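Local coordinates for acidocalcisomal pyrophosphatase (Trypanosoma brucei brucei, PDB 5C5V), which probably hydrolyses inorganic pyrophosphate to phosphate with the help of magnesium ions, at residues Leu247-Glu252 with Asp256-Cys261; His276-Pro279 with Cys285-Ala288; Trp292-Lys297 with Ser305-Asp310. All blocks are in the same frame, centred on the assembly; numbering follows the deposited sequence.

Contact 1 (Leu247-Glu252 with Asp256-Cys261); sequences LGMIDE and DWKVVC. With MG (magnesium ion), chain D; MG (magnesium ion), chain E; 2PN (imidodiphosphoric acid), chain C.
Leu247 and Lys258 form an antiparallel hydrogen-bonded pair in the β hairpin of strands 238-251 and 254-263, whose turn end carries two magnesium-binding aspartates. Leu247 N reaches Lys258 O at 2.8 Å with a nearly straight bond (169°), and Lys258 N returns a bond to Leu247 O. This is the tight part. Gly248, at the centre of an inverse gamma turn, has no side chain to hold the indole of Trp257 off, and CE3 of Trp257 comes obliquely to 3.5 Å from its CA. Next along, Asp256 N bonds to Met249 O. The Met249 side chain, extended throughout, crosses Lys258 and sets SD 3.5 Å from NZ. Bends at chi2 and chi4 fold the lysine back, letting its buried NZ donate to Asp256 O at 3.1 Å, to water 1 and to Asp224, with a weak bond and salt bridge to Asp256 OD2.

Toward the turn the contact loosens: Ile250 points away and Glu252 is exposed. There Asp251 and Asp256 meet, their carboxylates side by side with planes 24° apart. Their OD2 atoms, 3.2 Å from each other, share one magnesium ion, which water 1, water 2 and the imidodiphosphate also bind; Asp251 is further paired with Lys297. Asp256 bridges two ions, its OD2 lying 2.0 Å from the shared magnesium and its OD1 2.0 Å from the second.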
ATOM      1  N   LEU A 247      -9.356   1.741 -24.172  1.00 52.51           N
ATOM      2  CA  LEU A 247      -9.228   0.781 -25.260  1.00 52.60           C
ATOM      3  C   LEU A 247     -10.288   1.004 -26.321  1.00 53.34           C
ATOM      4  O   LEU A 247     -11.479   1.062 -26.007  1.00 53.88           O
ATOM      5  CB  LEU A 247      -9.328  -0.648 -24.714  1.00 52.60           C
ATOM      6  CG  LEU A 247      -9.172  -1.764 -25.745  1.00 53.09           C
ATOM      7  CD1 LEU A 247      -7.820  -1.676 -26.424  1.00 52.73           C
ATOM      8  CD2 LEU A 247      -9.364  -3.131 -25.077  1.00 53.22           C
ATOM      9  N   GLY A 248      -9.864   1.132 -27.574  1.00 53.93           N
ATOM     10  CA  GLY A 248     -10.778   1.438 -28.663  1.00 54.15           C
ATOM     11  C   GLY A 248     -11.517   0.235 -29.224  1.00 55.07           C
ATOM     12  O   GLY A 248     -11.436  -0.058 -30.414  1.00 55.54           O
ATOM     13  N   MET A 249     -12.272  -0.445 -28.377  1.00 54.48           N
ATOM     14  CA  MET A 249     -13.056  -1.589 -28.811  1.00 55.11           C
ATOM     15  C   MET A 249     -14.162  -1.202 -29.791  1.00 55.94           C
ATOM     16  O   MET A 249     -14.946  -0.283 -29.521  1.00 56.02           O
ATOM     17  CB  MET A 249     -13.677  -2.274 -27.598  1.00 55.16           C
ATOM     18  CG  MET A 249     -14.576  -3.442 -27.936  1.00 56.24           C
ATOM     19  SD  MET A 249     -15.166  -4.232 -26.424  1.00 56.90           S
ATOM     20  CE  MET A 249     -16.241  -5.509 -27.099  1.00 57.67           C
ATOM     21  N   ILE A 250     -14.217  -1.906 -30.922  1.00 56.65           N
ATOM     22  CA  ILE A 250     -15.338  -1.824 -31.861  1.00 57.12           C
ATOM     23  C   ILE A 250     -16.161  -3.108 -31.720  1.00 57.84           C
ATOM     24  O   ILE A 250     -15.699  -4.186 -32.072  1.00 58.16           O
ATOM     25  CB  ILE A 250     -14.875  -1.681 -33.337  1.00 57.20           C
ATOM     26  CG1 ILE A 250     -13.731  -0.679 -33.475  1.00 56.39           C
ATOM     27  CG2 ILE A 250     -16.044  -1.315 -34.253  1.00 57.76           C
ATOM     28  CD1 ILE A 250     -14.054   0.647 -32.935  1.00 56.63           C
ATOM     29  N   ASP A 251     -17.382  -2.988 -31.221  1.00 56.34           N
ATOM     30  CA  ASP A 251     -18.208  -4.135 -30.862  1.00 57.02           C
ATOM     31  C   ASP A 251     -19.421  -4.253 -31.793  1.00 57.99           C
ATOM     32  O   ASP A 251     -20.301  -3.384 -31.774  1.00 58.38           O
ATOM     33  CB  ASP A 251     -18.649  -3.992 -29.392  1.00 56.94           C
ATOM     34  CG  ASP A 251     -19.400  -5.203 -28.875  1.00 58.16           C
ATOM     35  OD1 ASP A 251     -19.541  -6.181 -29.640  1.00 58.86           O
ATOM     36  OD2 ASP A 251     -19.854  -5.175 -27.708  1.00 58.24           O
ATOM     37  N   GLU A 252     -19.473  -5.304 -32.614  1.00 58.66           N
ATOM     38  CA  GLU A 252     -20.595  -5.478 -33.551  1.00 59.41           C
ATOM     39  C   GLU A 252     -20.811  -4.235 -34.425  1.00 59.23           C
ATOM     40  O   GLU A 252     -21.942  -3.814 -34.655  1.00 59.51           O
ATOM     41  CB  GLU A 252     -21.889  -5.807 -32.785  1.00 60.17           C
ATOM     42  CG  GLU A 252     -21.863  -7.149 -32.028  1.00 60.83           C
ATOM     43  CD  GLU A 252     -22.796  -7.180 -30.800  1.00 62.02           C
ATOM     44  OE1 GLU A 252     -23.318  -6.119 -30.385  1.00 61.99           O
ATOM     45  OE2 GLU A 252     -23.020  -8.275 -30.238  1.00 63.03           O
ATOM     46  N   ASP A 256     -17.141   1.351 -29.012  1.00 54.19           N
ATOM     47  CA  ASP A 256     -17.450   0.825 -27.694  1.00 54.00           C
ATOM     48  C   ASP A 256     -16.231   0.934 -26.794  1.00 53.29           C
ATOM     49  O   ASP A 256     -15.749  -0.067 -26.257  1.00 52.95           O
ATOM     50  CB  ASP A 256     -17.931  -0.616 -27.820  1.00 54.46           C
ATOM     51  CG  ASP A 256     -18.806  -1.038 -26.678  1.00 55.30           C
ATOM     52  OD1 ASP A 256     -19.290  -0.151 -25.932  1.00 55.27           O
ATOM     53  OD2 ASP A 256     -19.029  -2.263 -26.531  1.00 55.64           O
ATOM     54  N   TRP A 257     -15.738   2.167 -26.653  1.00 53.42           N
ATOM     55  CA  TRP A 257     -14.590   2.479 -25.814  1.00 52.92           C
ATOM     56  C   TRP A 257     -14.668   1.771 -24.489  1.00 52.70           C
ATOM     57  O   TRP A 257     -15.733   1.696 -23.883  1.00 53.22           O
ATOM     58  CB  TRP A 257     -14.484   3.981 -25.537  1.00 52.86           C
ATOM     59  CG  TRP A 257     -14.340   4.860 -26.725  1.00 53.39           C
ATOM     60  CD1 TRP A 257     -15.297   5.672 -27.261  1.00 53.98           C
ATOM     61  CD2 TRP A 257     -13.161   5.054 -27.518  1.00 52.94           C
ATOM     62  NE1 TRP A 257     -14.792   6.354 -28.343  1.00 54.06           N
ATOM     63  CE2 TRP A 257     -13.482   5.996 -28.522  1.00 53.60           C
ATOM     64  CE3 TRP A 257     -11.867   4.524 -27.478  1.00 52.34           C
ATOM     65  CZ2 TRP A 257     -12.561   6.421 -29.473  1.00 53.35           C
ATOM     66  CZ3 TRP A 257     -10.950   4.943 -28.425  1.00 52.45           C
ATOM     67  CH2 TRP A 257     -11.301   5.885 -29.409  1.00 53.06           C
ATOM     68  N   LYS A 258     -13.526   1.270 -24.035  1.00 51.92           N
ATOM     69  CA  LYS A 258     -13.424   0.662 -22.714  1.00 51.57           C
ATOM     70  C   LYS A 258     -12.397   1.423 -21.903  1.00 51.01           C
ATOM     71  O   LYS A 258     -11.191   1.272 -22.115  1.00 50.37           O
ATOM     72  CB  LYS A 258     -13.049  -0.817 -22.825  1.00 51.49           C
ATOM     73  CG  LYS A 258     -14.109  -1.684 -23.497  1.00 52.36           C
ATOM     74  CD  LYS A 258     -15.269  -1.972 -22.564  1.00 52.93           C
ATOM     75  CE  LYS A 258     -16.312  -2.842 -23.242  1.00 53.95           C
ATOM     76  NZ  LYS A 258     -17.012  -2.113 -24.330  1.00 54.30           N
ATOM     77  N   VAL A 259     -12.876   2.264 -20.994  1.00 50.99           N
ATOM     78  CA  VAL A 259     -11.978   3.084 -20.196  1.00 50.59           C
ATOM     79  C   VAL A 259     -11.389   2.267 -19.053  1.00 50.10           C
ATOM     80  O   VAL A 259     -12.111   1.577 -18.330  1.00 50.23           O
ATOM     81  CB  VAL A 259     -12.689   4.337 -19.632  1.00 51.25           C
ATOM     82  CG1 VAL A 259     -11.753   5.111 -18.702  1.00 50.98           C
ATOM     83  CG2 VAL A 259     -13.172   5.235 -20.761  1.00 51.77           C
ATOM     84  N   VAL A 260     -10.069   2.344 -18.908  1.00 50.58           N
ATOM     85  CA  VAL A 260      -9.376   1.703 -17.803  1.00 50.08           C
ATOM     86  C   VAL A 260      -9.249   2.723 -16.694  1.00 50.36           C
ATOM     87  O   VAL A 260      -8.746   3.827 -16.914  1.00 50.50           O
ATOM     88  CB  VAL A 260      -7.958   1.188 -18.200  1.00 49.86           C
ATOM     89  CG1 VAL A 260      -7.254   0.577 -16.980  1.00 49.29           C
ATOM     90  CG2 VAL A 260      -8.040   0.163 -19.328  1.00 49.71           C
ATOM     91  N   CYS A 261      -9.709   2.364 -15.502  1.00 50.70           N
ATOM     92  CA  CYS A 261      -9.663   3.305 -14.389  1.00 51.03           C
ATOM     93  C   CYS A 261      -9.376   2.570 -13.104  1.00 50.81           C
ATOM     94  O   CYS A 261      -9.435   1.336 -13.057  1.00 50.46           O
ATOM     95  CB  CYS A 261     -10.984   4.079 -14.275  1.00 51.50           C
ATOM     96  SG  CYS A 261     -12.403   3.018 -13.887  1.00 51.76           S
TER
HETATM   97 MG    MG D 502     -20.292  -3.720 -26.028  1.00 55.59          MG
HETATM   98 MG    MG E 503     -20.717  -0.545 -24.539  1.00 54.21          MG
HETATM   99  P1  2PN C 501     -22.055  -5.795 -24.213  1.00 55.18           P
HETATM  100  O1  2PN C 501     -23.598  -5.949 -24.187  1.00 56.48           O
HETATM  101  O2  2PN C 501     -21.644  -5.252 -25.609  1.00 54.34           O
HETATM  102  O3  2PN C 501     -21.401  -7.161 -23.863  1.00 55.50           O
HETATM  103  N1  2PN C 501     -21.605  -4.759 -23.032  1.00 54.44           N
HETATM  104  P2  2PN C 501     -21.886  -3.145 -23.049  0.75 54.10           P
HETATM  105  O4  2PN C 501     -23.411  -2.849 -23.283  1.00 55.20           O
HETATM  106  O5  2PN C 501     -21.092  -2.569 -24.206  1.00 52.94           O
HETATM  107  O6  2PN C 501     -21.462  -2.550 -21.779  1.00 53.27           O
HETATM  108  O   HOH W   1     -18.945  -4.615 -24.715  1.00 55.44           O
HETATM  109  O   HOH W   2     -21.924  -2.814 -27.252  1.00 54.22           O
HETATM  110  O   HOH W   3     -20.828   1.654 -24.303  1.00 53.49           O
HETATM  111  O   HOH W   4     -22.381  -0.482 -23.566  1.00 52.83           O

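Contact 2 (His276-Pro279 with Cys285-Ala288); sequences HDVP and CLDA
Two consecutive helices, 277-281 and 285-295, meet where Val278 and Pro279 of the first touch Leu286 and Cys285 of the second. The touch is wholly apolar and made by side chains; no hydrogen bond passes between the two segments, and the backbones stay well separated, with 6.9 Å between the CA atoms of Pro279 and Cys285.

Leu286 and Val278 carry it about equally, and the leucine turns a different methyl to each neighbour. Its CD2 lies 3.6 Å from Val278 CG1, and its branch point CG is nearly as close to the same methyl. The other branch, CD1, meets the pyrrolidine ring of Pro279, sitting 3.9 Å from both CG and CD of that ring. The leucine fork therefore spans the valine and the proline. Val278 can meet it because its CG1 is swung anti to the backbone N (chi1 177°), which carries that methyl across toward the second helix.

The two are successive helices of the pyrophosphatase fold, joined by a three-residue loop, and lie away from the ligand and metal sites. Val278 CG1 also reaches the first residue of the second helix, coming to 4.0 Å from CB of Cys285; the methylene does the touching, while SG stands anti to the backbone N. The buried Val278 also packs on Met272, and Leu286 on Ile275, both just ahead of the first helix. Cys285 leans on Trp196 and Ile228 of its own chain, and on Trp161 of the second subunit, which touches Ala288 as well.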
ATOM      1  N   HIS A 276       0.658   3.653 -18.736  1.00 56.93           N
ATOM      2  CA  HIS A 276       1.930   2.949 -18.776  1.00 56.85           C
ATOM      3  C   HIS A 276       2.295   2.353 -17.426  1.00 56.87           C
ATOM      4  O   HIS A 276       3.077   1.414 -17.356  1.00 56.70           O
ATOM      5  CB  HIS A 276       3.034   3.890 -19.255  1.00 57.26           C
ATOM      6  CG  HIS A 276       2.664   4.655 -20.487  1.00 57.95           C
ATOM      7  ND1 HIS A 276       2.706   4.100 -21.751  1.00 57.75           N
ATOM      8  CD2 HIS A 276       2.237   5.934 -20.651  1.00 58.30           C
ATOM      9  CE1 HIS A 276       2.332   5.006 -22.641  1.00 58.09           C
ATOM     10  NE2 HIS A 276       2.031   6.122 -21.998  1.00 58.58           N
ATOM     11  N   ASP A 277       1.723   2.884 -16.353  1.00 57.26           N
ATOM     12  CA  ASP A 277       2.013   2.359 -15.031  1.00 57.29           C
ATOM     13  C   ASP A 277       1.310   1.047 -14.763  1.00 56.62           C
ATOM     14  O   ASP A 277       1.647   0.351 -13.807  1.00 56.76           O
ATOM     15  CB  ASP A 277       1.627   3.365 -13.951  1.00 58.09           C
ATOM     16  CG  ASP A 277       2.553   4.542 -13.912  1.00 59.12           C
ATOM     17  OD1 ASP A 277       3.748   4.338 -14.213  1.00 59.49           O
ATOM     18  OD2 ASP A 277       2.093   5.667 -13.603  1.00 60.04           O
ATOM     19  N   VAL A 278       0.338   0.697 -15.594  1.00 55.55           N
ATOM     20  CA  VAL A 278      -0.441  -0.506 -15.335  1.00 55.26           C
ATOM     21  C   VAL A 278       0.380  -1.773 -15.606  1.00 55.15           C
ATOM     22  O   VAL A 278       0.339  -2.710 -14.811  1.00 55.06           O
ATOM     23  CB  VAL A 278      -1.756  -0.546 -16.168  1.00 55.03           C
ATOM     24  CG1 VAL A 278      -2.512  -1.870 -15.929  1.00 54.67           C
ATOM     25  CG2 VAL A 278      -2.653   0.656 -15.833  1.00 55.17           C
ATOM     26  N   PRO A 279       1.113  -1.815 -16.734  1.00 55.72           N
ATOM     27  CA  PRO A 279       2.003  -2.966 -16.947  1.00 55.58           C
ATOM     28  C   PRO A 279       3.118  -3.041 -15.902  1.00 55.62           C
ATOM     29  O   PRO A 279       3.530  -4.126 -15.549  1.00 55.39           O
ATOM     30  CB  PRO A 279       2.583  -2.715 -18.348  1.00 55.50           C
ATOM     31  CG  PRO A 279       1.553  -1.882 -19.029  1.00 55.62           C
ATOM     32  CD  PRO A 279       1.022  -0.969 -17.937  1.00 55.69           C
ATOM     33  N   CYS A 285      -2.383  -7.264 -16.846  1.00 52.39           N
ATOM     34  CA  CYS A 285      -3.745  -6.747 -16.650  1.00 52.50           C
ATOM     35  C   CYS A 285      -4.351  -6.199 -17.951  1.00 52.48           C
ATOM     36  O   CYS A 285      -5.427  -6.610 -18.362  1.00 53.10           O
ATOM     37  CB  CYS A 285      -3.754  -5.655 -15.574  1.00 52.10           C
ATOM     38  SG  CYS A 285      -5.387  -4.933 -15.288  1.00 52.61           S
ATOM     39  N   LEU A 286      -3.631  -5.300 -18.609  1.00 52.44           N
ATOM     40  CA  LEU A 286      -4.072  -4.754 -19.887  1.00 52.88           C
ATOM     41  C   LEU A 286      -4.257  -5.855 -20.943  1.00 53.35           C
ATOM     42  O   LEU A 286      -5.279  -5.887 -21.615  1.00 54.02           O
ATOM     43  CB  LEU A 286      -3.073  -3.711 -20.387  1.00 52.49           C
ATOM     44  CG  LEU A 286      -2.937  -2.460 -19.521  1.00 52.48           C
ATOM     45  CD1 LEU A 286      -2.130  -1.382 -20.240  1.00 52.58           C
ATOM     46  CD2 LEU A 286      -4.310  -1.931 -19.103  1.00 52.37           C
ATOM     47  N   ASP A 287      -3.283  -6.762 -21.081  1.00 52.78           N
ATOM     48  CA  ASP A 287      -3.382  -7.855 -22.063  1.00 53.33           C
ATOM     49  C   ASP A 287      -4.628  -8.716 -21.841  1.00 53.91           C
ATOM     50  O   ASP A 287      -5.293  -9.119 -22.799  1.00 54.59           O
ATOM     51  CB  ASP A 287      -2.143  -8.776 -22.015  1.00 53.47           C
ATOM     52  CG  ASP A 287      -0.919  -8.179 -22.699  1.00 53.37           C
ATOM     53  OD1 ASP A 287      -1.051  -7.173 -23.433  1.00 53.31           O
ATOM     54  OD2 ASP A 287       0.198  -8.732 -22.504  1.00 53.64           O
ATOM     55  N   ALA A 288      -4.906  -9.041 -20.580  1.00 51.62           N
ATOM     56  CA  ALA A 288      -6.046  -9.873 -20.242  1.00 52.45           C
ATOM     57  C   ALA A 288      -7.359  -9.149 -20.529  1.00 52.88           C
ATOM     58  O   ALA A 288      -8.297  -9.757 -21.043  1.00 53.90           O
ATOM     59  CB  ALA A 288      -5.982 -10.300 -18.786  1.00 52.47           C
TER

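Contact 3 (Trp292-Lys297 with Ser305-Asp310); sequences WFRVYK and SHFAFD. With 2PN (imidodiphosphoric acid), chain C.
Ser305 answers two successive carbonyls near the C-terminal end of helix 285-295. Its OG donates to Phe293 O at 2.9 Å, approaching with a tilt of 20° from the carbonyl plane. Its backbone N donates to Arg294 O, also at 2.9 Å; this bond is nearly straight (167°) and uses a lone pair in the carbonyl plane. One torsion lets a single residue serve both acceptors: with chi1 at -56° the hydroxyl stays beside the serine's own N, so both donors face the helix end.

Beside these bonds lies an apolar contact. Phe307 presents the edge of its ring to the helix, CE2 reaching 3.8 Å from CB of Arg294. The arginine chain crosses the phenylalanine at about a right angle and leads away, and its NE is satisfied by a salt bridge to Glu291. Beyond Ser305 the backbone of the second segment joins the sheet, where His306 bonds to Ile250 and Ala308 to Gly248.

The residues following the helix turn to the ligand. Tyr296 is wedged between Lys297, whose CG sits over the centre of one ring face, and CZ3 of Trp292 on the opposite face. Held flat this way, it gives its OH to O3 of the imidodiphosphate at 2.6 Å, and that oxygen lies near the ring plane. Lys297 stretches out beyond CG and puts NZ 2.8 Å from O2 of the ligand; Asp251 is its second partner. A tyrosine and a lysine in sequence, gripping neighbouring oxygens of one phosphoryl group, belong here to the pyrophosphate pocket of a PPase-family active site.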
ATOM      1  N   TRP A 292      -9.947 -10.649 -23.124  1.00 52.84           N
ATOM      2  CA  TRP A 292     -11.282 -10.980 -22.660  1.00 53.77           C
ATOM      3  C   TRP A 292     -12.357 -10.287 -23.545  1.00 54.13           C
ATOM      4  O   TRP A 292     -13.300 -10.925 -24.020  1.00 55.14           O
ATOM      5  CB  TRP A 292     -11.436 -10.567 -21.199  1.00 53.37           C
ATOM      6  CG  TRP A 292     -12.583 -11.228 -20.510  1.00 54.67           C
ATOM      7  CD1 TRP A 292     -12.535 -12.347 -19.709  1.00 55.45           C
ATOM      8  CD2 TRP A 292     -13.959 -10.828 -20.556  1.00 55.06           C
ATOM      9  NE1 TRP A 292     -13.804 -12.654 -19.258  1.00 56.55           N
ATOM     10  CE2 TRP A 292     -14.691 -11.739 -19.763  1.00 56.33           C
ATOM     11  CE3 TRP A 292     -14.644  -9.791 -21.193  1.00 54.97           C
ATOM     12  CZ2 TRP A 292     -16.068 -11.643 -19.594  1.00 57.32           C
ATOM     13  CZ3 TRP A 292     -16.010  -9.698 -21.023  1.00 55.80           C
ATOM     14  CH2 TRP A 292     -16.708 -10.619 -20.231  1.00 57.04           C
ATOM     15  N   PHE A 293     -12.195  -8.993 -23.791  1.00 54.34           N
ATOM     16  CA  PHE A 293     -13.180  -8.274 -24.603  1.00 54.84           C
ATOM     17  C   PHE A 293     -13.072  -8.639 -26.071  1.00 55.18           C
ATOM     18  O   PHE A 293     -14.055  -8.528 -26.808  1.00 55.59           O
ATOM     19  CB  PHE A 293     -13.052  -6.759 -24.427  1.00 53.74           C
ATOM     20  CG  PHE A 293     -13.682  -6.254 -23.169  1.00 53.70           C
ATOM     21  CD1 PHE A 293     -15.046  -6.428 -22.950  1.00 54.70           C
ATOM     22  CD2 PHE A 293     -12.929  -5.617 -22.200  1.00 52.78           C
ATOM     23  CE1 PHE A 293     -15.644  -5.985 -21.786  1.00 54.60           C
ATOM     24  CE2 PHE A 293     -13.520  -5.170 -21.034  1.00 52.88           C
ATOM     25  CZ  PHE A 293     -14.882  -5.357 -20.826  1.00 53.54           C
ATOM     26  N   ARG A 294     -11.896  -9.110 -26.488  1.00 56.47           N
ATOM     27  CA  ARG A 294     -11.723  -9.524 -27.872  1.00 56.78           C
ATOM     28  C   ARG A 294     -12.566 -10.757 -28.169  1.00 57.94           C
ATOM     29  O   ARG A 294     -13.271 -10.798 -29.181  1.00 58.40           O
ATOM     30  CB  ARG A 294     -10.252  -9.828 -28.192  1.00 56.22           C
ATOM     31  CG  ARG A 294     -10.024 -10.168 -29.676  1.00 56.69           C
ATOM     32  CD  ARG A 294      -8.578 -10.545 -30.000  1.00 56.22           C
ATOM     33  NE  ARG A 294      -8.234 -11.857 -29.466  1.00 57.01           N
ATOM     34  CZ  ARG A 294      -8.421 -12.999 -30.126  1.00 58.05           C
ATOM     35  NH1 ARG A 294      -8.933 -12.996 -31.355  1.00 58.33           N
ATOM     36  NH2 ARG A 294      -8.086 -14.149 -29.564  1.00 58.71           N
ATOM     37  N   VAL A 295     -12.547 -11.731 -27.261  1.00 56.17           N
ATOM     38  CA  VAL A 295     -13.095 -13.048 -27.573  1.00 57.25           C
ATOM     39  C   VAL A 295     -14.397 -13.428 -26.868  1.00 58.47           C
ATOM     40  O   VAL A 295     -14.995 -14.450 -27.220  1.00 59.51           O
ATOM     41  CB  VAL A 295     -12.075 -14.173 -27.229  1.00 57.57           C
ATOM     42  CG1 VAL A 295     -10.730 -13.896 -27.862  1.00 56.85           C
ATOM     43  CG2 VAL A 295     -11.929 -14.338 -25.712  1.00 57.48           C
ATOM     44  N   TYR A 296     -14.852 -12.636 -25.893  1.00 56.76           N
ATOM     45  CA  TYR A 296     -15.883 -13.146 -24.981  1.00 57.60           C
ATOM     46  C   TYR A 296     -17.212 -13.505 -25.642  1.00 58.57           C
ATOM     47  O   TYR A 296     -17.917 -14.367 -25.146  1.00 59.76           O
ATOM     48  CB  TYR A 296     -16.122 -12.162 -23.821  1.00 57.19           C
ATOM     49  CG  TYR A 296     -16.897 -10.882 -24.117  1.00 56.54           C
ATOM     50  CD1 TYR A 296     -18.103 -10.620 -23.477  1.00 57.30           C
ATOM     51  CD2 TYR A 296     -16.395  -9.917 -24.986  1.00 55.68           C
ATOM     52  CE1 TYR A 296     -18.817  -9.427 -23.709  1.00 57.10           C
ATOM     53  CE2 TYR A 296     -17.105  -8.730 -25.244  1.00 55.54           C
ATOM     54  CZ  TYR A 296     -18.307  -8.492 -24.591  1.00 56.10           C
ATOM     55  OH  TYR A 296     -18.991  -7.336 -24.829  1.00 55.92           O
ATOM     56  N   LYS A 297     -17.540 -12.895 -26.774  1.00 59.03           N
ATOM     57  CA  LYS A 297     -18.821 -13.192 -27.411  1.00 60.07           C
ATOM     58  C   LYS A 297     -18.752 -14.338 -28.423  1.00 60.68           C
ATOM     59  O   LYS A 297     -19.784 -14.806 -28.900  1.00 61.51           O
ATOM     60  CB  LYS A 297     -19.385 -11.936 -28.096  1.00 59.48           C
ATOM     61  CG  LYS A 297     -19.909 -10.877 -27.113  1.00 59.24           C
ATOM     62  CD  LYS A 297     -20.426  -9.632 -27.843  1.00 58.84           C
ATOM     63  CE  LYS A 297     -20.848  -8.532 -26.859  1.00 58.65           C
ATOM     64  NZ  LYS A 297     -21.425  -7.315 -27.523  1.00 58.39           N
ATOM     65  N   SER A 305     -13.980  -9.159 -31.436  1.00 59.79           N
ATOM     66  CA  SER A 305     -14.086  -7.711 -31.486  1.00 59.34           C
ATOM     67  C   SER A 305     -12.906  -7.130 -32.251  1.00 58.68           C
ATOM     68  O   SER A 305     -11.837  -7.726 -32.277  1.00 58.40           O
ATOM     69  CB  SER A 305     -14.144  -7.128 -30.074  1.00 58.77           C
ATOM     70  OG  SER A 305     -15.210  -7.715 -29.343  1.00 59.70           O
ATOM     71  N   HIS A 306     -13.106  -5.981 -32.883  1.00 58.82           N
ATOM     72  CA  HIS A 306     -12.010  -5.254 -33.517  1.00 58.22           C
ATOM     73  C   HIS A 306     -11.552  -4.157 -32.548  1.00 57.51           C
ATOM     74  O   HIS A 306     -12.251  -3.844 -31.588  1.00 57.48           O
ATOM     75  CB  HIS A 306     -12.443  -4.662 -34.874  1.00 59.66           C
ATOM     76  N   PHE A 307     -10.369  -3.599 -32.771  1.00 57.80           N
ATOM     77  CA  PHE A 307      -9.892  -2.485 -31.965  1.00 57.09           C
ATOM     78  C   PHE A 307      -9.259  -1.420 -32.843  1.00 57.26           C
ATOM     79  O   PHE A 307      -8.540  -1.742 -33.785  1.00 57.45           O
ATOM     80  CB  PHE A 307      -8.884  -2.953 -30.921  1.00 56.54           C
ATOM     81  CG  PHE A 307      -9.424  -3.978 -29.967  1.00 56.92           C
ATOM     82  CD1 PHE A 307     -10.162  -3.591 -28.861  1.00 56.64           C
ATOM     83  CD2 PHE A 307      -9.187  -5.332 -30.176  1.00 57.30           C
ATOM     84  CE1 PHE A 307     -10.660  -4.524 -27.981  1.00 56.99           C
ATOM     85  CE2 PHE A 307      -9.679  -6.278 -29.295  1.00 57.72           C
ATOM     86  CZ  PHE A 307     -10.420  -5.875 -28.194  1.00 57.38           C
ATOM     87  N   ALA A 308      -9.560  -0.152 -32.574  1.00 57.93           N
ATOM     88  CA  ALA A 308      -8.834   0.938 -33.217  1.00 57.89           C
ATOM     89  C   ALA A 308      -7.386   0.955 -32.722  1.00 57.41           C
ATOM     90  O   ALA A 308      -7.071   0.360 -31.693  1.00 56.96           O
ATOM     91  CB  ALA A 308      -9.501   2.272 -32.926  1.00 57.87           C
ATOM     92  N   PHE A 309      -6.513   1.643 -33.453  1.00 58.38           N
ATOM     93  CA  PHE A 309      -5.125   1.813 -33.039  1.00 57.73           C
ATOM     94  C   PHE A 309      -4.422   0.485 -32.785  1.00 57.78           C
ATOM     95  O   PHE A 309      -3.523   0.409 -31.941  1.00 57.41           O
ATOM     96  CB  PHE A 309      -5.047   2.682 -31.787  1.00 57.62           C
ATOM     97  CG  PHE A 309      -5.840   3.954 -31.884  1.00 58.43           C
ATOM     98  CD1 PHE A 309      -5.468   4.954 -32.772  1.00 58.70           C
ATOM     99  CD2 PHE A 309      -6.958   4.150 -31.094  1.00 58.41           C
ATOM    100  CE1 PHE A 309      -6.201   6.130 -32.874  1.00 58.98           C
ATOM    101  CE2 PHE A 309      -7.682   5.313 -31.185  1.00 59.08           C
ATOM    102  CZ  PHE A 309      -7.306   6.308 -32.085  1.00 59.39           C
ATOM    103  N   ASP A 310      -4.854  -0.553 -33.496  1.00 57.54           N
ATOM    104  CA  ASP A 310      -4.261  -1.873 -33.397  1.00 57.79           C
ATOM    105  C   ASP A 310      -4.240  -2.415 -31.969  1.00 57.48           C
ATOM    106  O   ASP A 310      -3.340  -3.165 -31.595  1.00 56.99           O
ATOM    107  CB  ASP A 310      -2.837  -1.841 -33.968  1.00 58.20           C
TER
HETATM  108  P1  2PN C 501     -22.055  -5.795 -24.213  1.00 55.18           P
HETATM  109  O1  2PN C 501     -23.598  -5.949 -24.187  1.00 56.48           O
HETATM  110  O2  2PN C 501     -21.644  -5.252 -25.609  1.00 54.34           O
HETATM  111  O3  2PN C 501     -21.401  -7.161 -23.863  1.00 55.50           O
HETATM  112  N1  2PN C 501     -21.605  -4.759 -23.032  1.00 54.44           N
HETATM  113  P2  2PN C 501     -21.886  -3.145 -23.049  0.75 54.10           P
HETATM  114  O4  2PN C 501     -23.411  -2.849 -23.283  1.00 55.20           O
HETATM  115  O5  2PN C 501     -21.092  -2.569 -24.206  1.00 52.94           O
HETATM  116  O6  2PN C 501     -21.462  -2.550 -21.779  1.00 53.27           O

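Contacts 1 and 3 share the active site, their centres 8 Å apart. They meet directly where Lys297 NZ stands 2.7 Å from Asp251 OD2, while the ligand oxygen O2 takes both the magnesium held by contact 1 and the ammonium of contact 3. Strands 238-251 and 306-307 are also neighbours in one sheet, with a probable hydrogen bond of 2.8 Å from Ile250 N to His306 O; beside it Leu247 CD2 packs 3.5 Å from Phe307 CE1. Contact 2 stands back, about 15 Å from either of the others, centre to centre. It still touches contact 1 through Val260 CG2 and Leu286 CD2, at 4.3 Å, and helix 285-295 runs from it into contact 3, where Tyr296 and Lys297, just beyond the helix, bind the ligand.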